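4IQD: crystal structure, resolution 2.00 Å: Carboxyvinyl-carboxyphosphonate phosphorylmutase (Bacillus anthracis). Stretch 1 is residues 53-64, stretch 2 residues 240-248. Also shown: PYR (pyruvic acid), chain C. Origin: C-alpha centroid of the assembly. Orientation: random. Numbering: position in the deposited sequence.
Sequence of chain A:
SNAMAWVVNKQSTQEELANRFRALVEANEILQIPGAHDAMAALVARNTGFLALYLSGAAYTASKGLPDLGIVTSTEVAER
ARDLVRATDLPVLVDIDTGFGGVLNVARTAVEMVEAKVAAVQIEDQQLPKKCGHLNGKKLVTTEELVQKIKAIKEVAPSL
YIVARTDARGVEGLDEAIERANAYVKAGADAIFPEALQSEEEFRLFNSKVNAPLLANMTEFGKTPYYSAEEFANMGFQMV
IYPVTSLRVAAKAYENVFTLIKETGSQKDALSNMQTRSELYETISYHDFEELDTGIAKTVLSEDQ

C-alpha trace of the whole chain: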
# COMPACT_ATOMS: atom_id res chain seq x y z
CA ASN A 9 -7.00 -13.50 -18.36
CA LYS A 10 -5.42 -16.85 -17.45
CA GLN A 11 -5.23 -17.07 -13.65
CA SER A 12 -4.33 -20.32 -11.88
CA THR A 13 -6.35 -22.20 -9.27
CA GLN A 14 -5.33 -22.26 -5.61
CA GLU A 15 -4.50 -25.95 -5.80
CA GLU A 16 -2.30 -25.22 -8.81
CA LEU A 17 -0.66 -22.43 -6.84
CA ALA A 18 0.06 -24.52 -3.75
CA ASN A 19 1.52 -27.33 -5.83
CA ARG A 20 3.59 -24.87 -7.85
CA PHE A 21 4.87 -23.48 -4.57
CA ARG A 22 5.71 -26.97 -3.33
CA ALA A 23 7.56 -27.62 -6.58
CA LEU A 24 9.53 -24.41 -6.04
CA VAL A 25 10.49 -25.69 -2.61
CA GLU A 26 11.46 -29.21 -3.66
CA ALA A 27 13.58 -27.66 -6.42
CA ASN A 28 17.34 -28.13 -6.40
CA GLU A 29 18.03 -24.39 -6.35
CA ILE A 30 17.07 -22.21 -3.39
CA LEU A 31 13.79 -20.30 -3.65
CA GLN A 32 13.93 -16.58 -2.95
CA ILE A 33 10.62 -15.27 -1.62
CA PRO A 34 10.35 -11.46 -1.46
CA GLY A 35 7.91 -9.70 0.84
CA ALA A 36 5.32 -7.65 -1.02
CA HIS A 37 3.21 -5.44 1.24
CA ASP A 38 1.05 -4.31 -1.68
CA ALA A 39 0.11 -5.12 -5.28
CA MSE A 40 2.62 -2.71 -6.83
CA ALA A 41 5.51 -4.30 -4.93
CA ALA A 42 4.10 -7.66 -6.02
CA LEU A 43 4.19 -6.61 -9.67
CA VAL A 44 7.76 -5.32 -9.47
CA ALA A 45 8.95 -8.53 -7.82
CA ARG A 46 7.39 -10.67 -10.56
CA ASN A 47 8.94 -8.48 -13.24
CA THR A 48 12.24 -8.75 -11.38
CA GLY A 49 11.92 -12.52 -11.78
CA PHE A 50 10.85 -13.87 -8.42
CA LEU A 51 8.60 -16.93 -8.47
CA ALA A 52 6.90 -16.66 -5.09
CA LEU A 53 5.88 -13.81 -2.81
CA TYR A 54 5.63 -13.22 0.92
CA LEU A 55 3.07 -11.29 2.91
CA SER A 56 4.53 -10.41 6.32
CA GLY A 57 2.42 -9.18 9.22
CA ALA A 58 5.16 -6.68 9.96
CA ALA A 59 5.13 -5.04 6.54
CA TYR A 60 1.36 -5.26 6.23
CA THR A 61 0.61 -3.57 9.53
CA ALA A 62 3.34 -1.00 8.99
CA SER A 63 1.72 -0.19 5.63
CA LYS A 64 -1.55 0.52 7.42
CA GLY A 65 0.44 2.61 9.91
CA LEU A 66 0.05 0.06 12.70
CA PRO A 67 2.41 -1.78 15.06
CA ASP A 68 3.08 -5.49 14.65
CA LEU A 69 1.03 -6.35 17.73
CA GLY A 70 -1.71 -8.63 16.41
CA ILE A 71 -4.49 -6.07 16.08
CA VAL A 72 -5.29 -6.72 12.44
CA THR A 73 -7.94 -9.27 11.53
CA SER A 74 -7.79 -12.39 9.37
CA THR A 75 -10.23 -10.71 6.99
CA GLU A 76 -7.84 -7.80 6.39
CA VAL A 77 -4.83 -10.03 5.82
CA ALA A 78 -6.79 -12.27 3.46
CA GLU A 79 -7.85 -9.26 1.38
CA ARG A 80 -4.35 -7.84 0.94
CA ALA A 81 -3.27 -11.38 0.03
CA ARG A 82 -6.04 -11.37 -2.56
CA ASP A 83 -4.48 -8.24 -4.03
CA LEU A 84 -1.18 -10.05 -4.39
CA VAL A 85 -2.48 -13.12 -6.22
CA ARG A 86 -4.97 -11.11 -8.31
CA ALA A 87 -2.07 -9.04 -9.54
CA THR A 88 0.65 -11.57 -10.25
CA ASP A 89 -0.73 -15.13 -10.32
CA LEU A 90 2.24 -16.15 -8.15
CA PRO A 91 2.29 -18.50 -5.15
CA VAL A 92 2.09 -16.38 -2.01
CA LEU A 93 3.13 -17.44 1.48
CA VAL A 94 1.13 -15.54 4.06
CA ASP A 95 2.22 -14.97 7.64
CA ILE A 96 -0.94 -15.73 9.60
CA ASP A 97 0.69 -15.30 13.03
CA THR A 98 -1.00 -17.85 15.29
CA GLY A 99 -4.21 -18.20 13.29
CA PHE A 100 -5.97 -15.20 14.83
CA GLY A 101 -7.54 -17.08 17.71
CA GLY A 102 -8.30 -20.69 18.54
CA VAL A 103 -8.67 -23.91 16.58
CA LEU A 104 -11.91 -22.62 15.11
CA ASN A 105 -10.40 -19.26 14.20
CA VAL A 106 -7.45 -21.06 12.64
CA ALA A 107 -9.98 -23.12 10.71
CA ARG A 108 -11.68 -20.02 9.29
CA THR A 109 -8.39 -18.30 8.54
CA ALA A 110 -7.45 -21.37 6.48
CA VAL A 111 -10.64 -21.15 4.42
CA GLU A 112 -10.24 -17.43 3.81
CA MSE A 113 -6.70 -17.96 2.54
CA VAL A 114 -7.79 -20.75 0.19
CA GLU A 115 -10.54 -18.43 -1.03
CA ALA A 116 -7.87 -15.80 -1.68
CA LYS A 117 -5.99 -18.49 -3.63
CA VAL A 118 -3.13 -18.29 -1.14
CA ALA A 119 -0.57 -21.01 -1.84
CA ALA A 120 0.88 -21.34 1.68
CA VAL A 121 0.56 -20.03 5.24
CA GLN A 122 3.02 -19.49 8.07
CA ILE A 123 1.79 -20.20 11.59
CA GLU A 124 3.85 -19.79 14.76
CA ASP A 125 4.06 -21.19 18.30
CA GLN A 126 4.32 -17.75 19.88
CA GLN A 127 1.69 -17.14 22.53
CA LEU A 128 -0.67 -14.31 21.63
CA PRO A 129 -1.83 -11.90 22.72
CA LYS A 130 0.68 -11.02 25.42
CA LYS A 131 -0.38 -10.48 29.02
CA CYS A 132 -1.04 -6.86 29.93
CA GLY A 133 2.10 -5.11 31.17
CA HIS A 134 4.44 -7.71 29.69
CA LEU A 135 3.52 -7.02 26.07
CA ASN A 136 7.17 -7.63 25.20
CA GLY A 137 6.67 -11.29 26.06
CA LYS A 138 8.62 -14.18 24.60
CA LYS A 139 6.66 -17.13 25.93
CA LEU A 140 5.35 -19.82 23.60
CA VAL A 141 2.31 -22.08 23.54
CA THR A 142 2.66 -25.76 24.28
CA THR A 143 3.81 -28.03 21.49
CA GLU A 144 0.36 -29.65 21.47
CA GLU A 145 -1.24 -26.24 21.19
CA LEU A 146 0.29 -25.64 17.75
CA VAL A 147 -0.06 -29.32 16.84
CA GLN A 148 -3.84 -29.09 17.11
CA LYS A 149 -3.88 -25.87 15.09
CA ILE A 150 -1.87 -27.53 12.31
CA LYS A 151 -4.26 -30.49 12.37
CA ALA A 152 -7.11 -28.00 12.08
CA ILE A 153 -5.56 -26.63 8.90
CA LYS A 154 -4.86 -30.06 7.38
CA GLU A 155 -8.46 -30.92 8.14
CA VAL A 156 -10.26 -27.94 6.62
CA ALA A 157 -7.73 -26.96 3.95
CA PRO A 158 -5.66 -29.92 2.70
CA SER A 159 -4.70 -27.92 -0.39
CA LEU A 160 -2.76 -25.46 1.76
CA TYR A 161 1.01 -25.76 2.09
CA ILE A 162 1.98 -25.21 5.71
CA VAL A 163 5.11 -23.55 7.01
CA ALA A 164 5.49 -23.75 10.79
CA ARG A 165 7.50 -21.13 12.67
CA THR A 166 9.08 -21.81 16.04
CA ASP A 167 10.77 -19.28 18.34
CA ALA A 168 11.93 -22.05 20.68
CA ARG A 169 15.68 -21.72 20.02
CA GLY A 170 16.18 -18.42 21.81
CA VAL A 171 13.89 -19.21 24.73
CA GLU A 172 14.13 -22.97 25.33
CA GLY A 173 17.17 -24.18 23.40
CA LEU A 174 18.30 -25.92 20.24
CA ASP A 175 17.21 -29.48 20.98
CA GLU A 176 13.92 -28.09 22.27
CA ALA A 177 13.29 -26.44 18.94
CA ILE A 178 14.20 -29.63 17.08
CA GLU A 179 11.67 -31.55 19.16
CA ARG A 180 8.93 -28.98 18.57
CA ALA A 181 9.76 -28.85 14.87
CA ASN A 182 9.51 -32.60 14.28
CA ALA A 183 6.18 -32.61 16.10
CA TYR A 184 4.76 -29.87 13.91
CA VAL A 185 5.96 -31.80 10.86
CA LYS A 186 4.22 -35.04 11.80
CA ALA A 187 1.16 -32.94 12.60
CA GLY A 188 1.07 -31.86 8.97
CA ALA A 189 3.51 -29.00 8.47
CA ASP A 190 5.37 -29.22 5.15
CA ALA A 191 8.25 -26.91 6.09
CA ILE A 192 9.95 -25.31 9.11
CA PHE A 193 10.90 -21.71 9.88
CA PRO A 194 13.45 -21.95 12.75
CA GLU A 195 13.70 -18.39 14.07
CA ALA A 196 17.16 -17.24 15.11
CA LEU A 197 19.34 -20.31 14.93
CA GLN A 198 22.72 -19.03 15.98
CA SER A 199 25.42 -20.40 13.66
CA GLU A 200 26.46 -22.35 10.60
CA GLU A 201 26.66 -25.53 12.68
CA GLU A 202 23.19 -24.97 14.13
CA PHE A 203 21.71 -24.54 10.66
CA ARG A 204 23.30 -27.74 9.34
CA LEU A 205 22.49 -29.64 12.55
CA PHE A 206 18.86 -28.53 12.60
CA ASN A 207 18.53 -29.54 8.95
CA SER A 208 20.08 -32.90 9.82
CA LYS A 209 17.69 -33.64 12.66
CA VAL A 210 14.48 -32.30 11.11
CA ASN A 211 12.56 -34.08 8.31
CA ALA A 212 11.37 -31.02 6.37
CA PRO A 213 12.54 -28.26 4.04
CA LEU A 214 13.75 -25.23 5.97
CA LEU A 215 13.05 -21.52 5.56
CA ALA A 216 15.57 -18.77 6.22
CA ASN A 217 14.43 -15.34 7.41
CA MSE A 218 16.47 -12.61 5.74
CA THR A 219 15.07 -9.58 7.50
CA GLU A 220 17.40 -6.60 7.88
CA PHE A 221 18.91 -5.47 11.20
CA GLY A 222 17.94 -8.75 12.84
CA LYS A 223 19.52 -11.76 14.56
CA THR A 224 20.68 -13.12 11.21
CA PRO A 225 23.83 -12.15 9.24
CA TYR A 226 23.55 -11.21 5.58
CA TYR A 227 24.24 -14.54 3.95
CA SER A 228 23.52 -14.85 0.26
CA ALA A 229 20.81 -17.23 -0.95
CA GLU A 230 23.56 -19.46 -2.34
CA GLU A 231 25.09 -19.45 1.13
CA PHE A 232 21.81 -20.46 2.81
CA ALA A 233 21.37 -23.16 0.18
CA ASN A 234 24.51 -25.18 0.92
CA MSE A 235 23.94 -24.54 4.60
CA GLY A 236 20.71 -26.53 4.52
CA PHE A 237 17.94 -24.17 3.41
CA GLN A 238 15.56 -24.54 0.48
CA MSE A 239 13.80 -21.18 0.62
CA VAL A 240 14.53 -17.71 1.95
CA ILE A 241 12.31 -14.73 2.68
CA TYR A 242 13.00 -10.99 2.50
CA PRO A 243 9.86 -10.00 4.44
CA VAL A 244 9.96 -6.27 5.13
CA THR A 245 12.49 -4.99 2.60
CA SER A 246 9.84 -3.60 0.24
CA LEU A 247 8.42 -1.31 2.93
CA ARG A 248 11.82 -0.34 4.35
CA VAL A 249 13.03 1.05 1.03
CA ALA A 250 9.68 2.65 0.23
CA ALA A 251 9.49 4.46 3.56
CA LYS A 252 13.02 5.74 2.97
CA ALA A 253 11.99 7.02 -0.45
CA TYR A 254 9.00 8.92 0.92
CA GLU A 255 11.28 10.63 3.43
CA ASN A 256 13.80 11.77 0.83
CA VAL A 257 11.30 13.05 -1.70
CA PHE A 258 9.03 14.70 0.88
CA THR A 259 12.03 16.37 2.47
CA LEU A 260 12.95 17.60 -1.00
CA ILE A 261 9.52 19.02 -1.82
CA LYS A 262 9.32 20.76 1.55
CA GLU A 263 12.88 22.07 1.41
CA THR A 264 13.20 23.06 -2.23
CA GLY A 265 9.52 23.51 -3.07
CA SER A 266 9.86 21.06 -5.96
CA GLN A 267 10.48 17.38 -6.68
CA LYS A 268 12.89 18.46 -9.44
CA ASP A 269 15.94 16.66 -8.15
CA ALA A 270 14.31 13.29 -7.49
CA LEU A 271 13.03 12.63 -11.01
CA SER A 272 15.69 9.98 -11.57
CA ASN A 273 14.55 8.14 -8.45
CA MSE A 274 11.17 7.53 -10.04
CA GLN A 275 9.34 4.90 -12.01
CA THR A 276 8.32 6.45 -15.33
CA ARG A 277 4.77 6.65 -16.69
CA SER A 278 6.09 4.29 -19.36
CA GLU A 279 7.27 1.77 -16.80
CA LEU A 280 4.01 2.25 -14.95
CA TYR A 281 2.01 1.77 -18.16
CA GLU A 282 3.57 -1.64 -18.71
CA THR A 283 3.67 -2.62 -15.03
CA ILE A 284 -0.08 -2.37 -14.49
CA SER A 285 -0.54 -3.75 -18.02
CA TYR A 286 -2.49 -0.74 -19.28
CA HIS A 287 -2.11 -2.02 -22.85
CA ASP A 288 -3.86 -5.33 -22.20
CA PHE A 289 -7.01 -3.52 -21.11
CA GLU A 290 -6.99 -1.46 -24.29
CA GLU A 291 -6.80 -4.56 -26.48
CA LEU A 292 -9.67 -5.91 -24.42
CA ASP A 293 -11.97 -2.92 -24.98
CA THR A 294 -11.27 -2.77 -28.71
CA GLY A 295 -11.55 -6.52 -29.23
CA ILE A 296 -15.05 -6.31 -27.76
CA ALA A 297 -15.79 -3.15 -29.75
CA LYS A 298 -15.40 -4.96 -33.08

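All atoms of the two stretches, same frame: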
# COMPACT_ATOMS: atom_id res chain seq x y z
N LEU A 53 5.94 -15.07 -3.54
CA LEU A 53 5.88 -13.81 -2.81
C LEU A 53 5.53 -14.06 -1.36
O LEU A 53 4.97 -15.09 -1.02
CB LEU A 53 4.84 -12.87 -3.43
CG LEU A 53 5.11 -12.36 -4.83
CD1 LEU A 53 3.96 -11.49 -5.28
CD2 LEU A 53 6.42 -11.59 -4.89
N TYR A 54 5.87 -13.10 -0.51
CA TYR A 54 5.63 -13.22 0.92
C TYR A 54 4.83 -12.04 1.44
O TYR A 54 5.12 -10.89 1.12
CB TYR A 54 6.97 -13.31 1.66
CG TYR A 54 6.86 -13.59 3.14
CD1 TYR A 54 6.46 -14.84 3.61
CD2 TYR A 54 7.19 -12.62 4.08
CE1 TYR A 54 6.37 -15.10 4.97
CE2 TYR A 54 7.11 -12.88 5.44
CZ TYR A 54 6.70 -14.12 5.88
OH TYR A 54 6.62 -14.38 7.23
N LEU A 55 3.81 -12.33 2.23
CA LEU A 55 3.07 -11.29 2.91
C LEU A 55 3.36 -11.36 4.41
O LEU A 55 2.88 -12.27 5.09
CB LEU A 55 1.58 -11.41 2.65
CG LEU A 55 0.72 -10.29 3.23
CD1 LEU A 55 1.13 -8.95 2.64
CD2 LEU A 55 -0.75 -10.56 2.99
N SER A 56 4.15 -10.42 4.91
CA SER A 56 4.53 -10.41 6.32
C SER A 56 3.60 -9.52 7.13
O SER A 56 3.19 -8.46 6.67
CB SER A 56 5.96 -9.92 6.48
OG SER A 56 6.01 -8.67 7.14
N GLY A 57 3.27 -9.96 8.34
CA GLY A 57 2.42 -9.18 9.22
C GLY A 57 3.07 -7.85 9.51
O GLY A 57 2.40 -6.82 9.58
N ALA A 58 4.39 -7.88 9.66
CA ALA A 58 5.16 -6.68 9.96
C ALA A 58 4.96 -5.62 8.89
O ALA A 58 4.55 -4.50 9.19
CB ALA A 58 6.64 -7.03 10.08
N ALA A 59 5.25 -5.98 7.65
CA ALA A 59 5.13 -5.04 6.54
C ALA A 59 3.69 -4.61 6.31
O ALA A 59 3.42 -3.44 6.02
CB ALA A 59 5.71 -5.64 5.28
N TYR A 60 2.77 -5.56 6.44
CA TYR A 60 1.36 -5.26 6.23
C TYR A 60 0.89 -4.20 7.20
O TYR A 60 0.40 -3.15 6.80
CB TYR A 60 0.50 -6.51 6.40
CG TYR A 60 -0.98 -6.20 6.25
CD1 TYR A 60 -1.47 -5.66 5.07
CD2 TYR A 60 -1.87 -6.43 7.29
CE1 TYR A 60 -2.81 -5.36 4.92
CE2 TYR A 60 -3.21 -6.14 7.15
CZ TYR A 60 -3.68 -5.61 5.96
OH TYR A 60 -5.02 -5.31 5.81
N THR A 61 1.05 -4.49 8.49
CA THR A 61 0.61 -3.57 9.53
C THR A 61 1.28 -2.22 9.37
O THR A 61 0.61 -1.19 9.40
CB THR A 61 0.90 -4.14 10.92
OG1 THR A 61 2.29 -4.50 11.00
CG2 THR A 61 0.05 -5.37 11.18
N ALA A 62 2.59 -2.23 9.17
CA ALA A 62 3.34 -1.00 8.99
C ALA A 62 2.79 -0.18 7.83
O ALA A 62 2.74 1.04 7.91
CB ALA A 62 4.81 -1.30 8.78
N SER A 63 2.36 -0.85 6.76
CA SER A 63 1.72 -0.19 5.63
C SER A 63 0.48 0.57 6.09
O SER A 63 0.28 1.73 5.72
CB SER A 63 1.32 -1.19 4.55
OG SER A 63 2.43 -1.92 4.07
N LYS A 64 -0.34 -0.09 6.90
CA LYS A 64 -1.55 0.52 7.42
C LYS A 64 -1.25 1.51 8.55
O LYS A 64 -2.17 2.10 9.12
CB LYS A 64 -2.50 -0.56 7.93
CG LYS A 64 -2.91 -1.56 6.87
CD LYS A 64 -4.05 -2.43 7.37
CE LYS A 64 -5.35 -1.65 7.44
NZ LYS A 64 -5.90 -1.40 6.08
N VAL A 240 14.14 -18.84 1.13
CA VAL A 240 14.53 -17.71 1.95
C VAL A 240 13.64 -16.51 1.70
O VAL A 240 13.34 -16.17 0.55
CB VAL A 240 16.02 -17.33 1.72
CG1 VAL A 240 16.33 -17.27 0.24
CG2 VAL A 240 16.35 -16.02 2.41
N ILE A 241 13.20 -15.87 2.78
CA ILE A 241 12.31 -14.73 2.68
C ILE A 241 13.01 -13.40 2.96
O ILE A 241 13.95 -13.33 3.75
CB ILE A 241 11.11 -14.86 3.63
CG1 ILE A 241 11.59 -14.98 5.08
CG2 ILE A 241 10.26 -16.07 3.26
CD1 ILE A 241 10.47 -15.07 6.08
N TYR A 242 12.55 -12.36 2.28
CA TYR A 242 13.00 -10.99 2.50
C TYR A 242 11.75 -10.18 2.81
O TYR A 242 11.25 -9.45 1.95
CB TYR A 242 13.73 -10.46 1.26
CG TYR A 242 14.84 -11.37 0.77
CD1 TYR A 242 16.16 -11.17 1.15
CD2 TYR A 242 14.56 -12.45 -0.08
CE1 TYR A 242 17.17 -12.01 0.72
CE2 TYR A 242 15.57 -13.29 -0.52
CZ TYR A 242 16.87 -13.06 -0.12
OH TYR A 242 17.87 -13.89 -0.56
N PRO A 243 11.24 -10.32 4.04
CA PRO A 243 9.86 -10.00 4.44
C PRO A 243 9.48 -8.52 4.39
O PRO A 243 8.38 -8.20 3.95
CB PRO A 243 9.79 -10.48 5.89
CG PRO A 243 10.96 -11.38 6.07
CD PRO A 243 12.01 -10.84 5.18
N VAL A 244 10.36 -7.65 4.86
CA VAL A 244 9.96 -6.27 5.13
C VAL A 244 10.71 -5.28 4.24
O VAL A 244 10.44 -4.07 4.27
CB VAL A 244 10.18 -5.94 6.61
CG1 VAL A 244 9.43 -4.68 7.01
CG2 VAL A 244 9.73 -7.10 7.47
N THR A 245 11.62 -5.80 3.43
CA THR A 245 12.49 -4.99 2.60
C THR A 245 11.73 -3.99 1.74
O THR A 245 12.12 -2.83 1.63
CB THR A 245 13.34 -5.88 1.69
OG1 THR A 245 13.81 -7.01 2.42
CG2 THR A 245 14.53 -5.10 1.15
N SER A 246 10.63 -4.44 1.14
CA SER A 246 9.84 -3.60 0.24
C SER A 246 9.35 -2.33 0.93
O SER A 246 9.36 -1.26 0.34
CB SER A 246 8.65 -4.38 -0.32
OG SER A 246 7.72 -4.70 0.69
N LEU A 247 8.93 -2.45 2.19
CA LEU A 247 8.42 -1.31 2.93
C LEU A 247 9.55 -0.44 3.48
O LEU A 247 9.41 0.78 3.58
CB LEU A 247 7.50 -1.77 4.06
CG LEU A 247 6.94 -0.68 4.98
CD1 LEU A 247 5.45 -0.84 5.17
CD2 LEU A 247 7.66 -0.70 6.32
N ARG A 248 10.67 -1.07 3.82
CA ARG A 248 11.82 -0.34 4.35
C ARG A 248 12.36 0.65 3.34
O ARG A 248 12.65 1.80 3.68
CB ARG A 248 12.93 -1.31 4.76
CG ARG A 248 12.58 -2.23 5.90
CD ARG A 248 13.81 -2.52 6.73
NE ARG A 248 13.72 -3.77 7.47
CZ ARG A 248 13.20 -3.88 8.68
NH1 ARG A 248 12.70 -2.82 9.29
NH2 ARG A 248 13.17 -5.07 9.28
C PYR C . 8.18 -10.88 9.68
O PYR C . 8.05 -9.90 8.82
OXT PYR C . 7.33 -11.88 9.64
CA PYR C . 9.20 -10.83 10.63
O3 PYR C . 9.29 -11.74 11.56
CB PYR C . 10.22 -9.73 10.57

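No hydrogen bond crosses between these two stretches, although both are rich in polar groups and a pyruvic acid molecule lies beside their seam; the contact is made by apolar packing, and the side-chain hydroxyls of stretch 1 that lie at the seam (Tyr 54, Ser 56, Ser 63) bond within their own stretch, to the ligand or elsewhere in the structure. Residues at least 184 positions apart in sequence meet here, and together they bury 404 Å². Each stretch runs from a strand through a short turn into a helix, and the backbones come close at the turns: the CA atoms of Ser 56 and Pro 243 lie 5.7 Å apart, those of Ala 59 and Val 244 5.2 Å.

On the strand side, Tyr 54 points toward stretch 2 with chi1 in the t rotamer. Ile 241 reaches over one face of its ring, CD1 lying 4.2 Å from the ring centroid and 22° off the normal, a CH-pi contact; Ile 241 CD1 is 3.9 Å from Tyr 54 CZ. The extended chi2 of Ile 241 (t) carries this methyl out to the ring. Pro 243 adds an oblique contact, its CB 3.6 Å from Tyr 54 CE2. A tyrosine suits this place because its broad ring packs against both aliphatic neighbours while its hydroxyl bonds elsewhere in the structure.

Ser 56 occupies the N-cap of the first helix. Its OG accepts from Ala 59 N at 2.8 Å with a nearly straight N-H...O angle of 177°, satisfying an amide that has no preceding helical turn to bond to. The same OG donates to PYR O at 2.9 Å, so one small hydroxyl both caps the helix and holds the ligand. Toward stretch 2, Ser 56 CB lies 3.9 Å from Pro 243 CB and Ser 56 OG 4.1 Å from Val 244 CG2. Around the same ligand oxygen, Ala 58 CB lies 3.4 Å from PYR O, and Val 244 CG2 and Pro 243 CB are each 3.5 Å from PYR O, so both stretches help line the ligand site.

Beyond the cap, the helix turns Ala 58, Ala 59 and Ala 62 toward stretch 2. Their short side chains allow close approach: Ala 58 CB packs 4.0 Å from Val 244 CG2, and Ala 59 CB sits 4.2 Å from Val 244 CG1 and 3.9 Å from Pro 243 O. The two methyls of Val 244 thus meet successive alanines.

Leu 247, the first stretch's main partner in the second helix, gives up 73 Å² to the contact. Its CD1 lies 3.7 Å from Ala 62 CB and 3.4 Å from both Ala 59 O and Ser 63 OG. Those two oxygens are not left unpaired beside the methyl: Ser 63 OG donates to Ala 59 O at 2.7 Å, and Ala 59 O also accepts from Ser 63 N at 2.9 Å. The m rotamer of Ser 63 folds its hydroxyl back onto its own helix, making a polar residue compatible with a leucine neighbour.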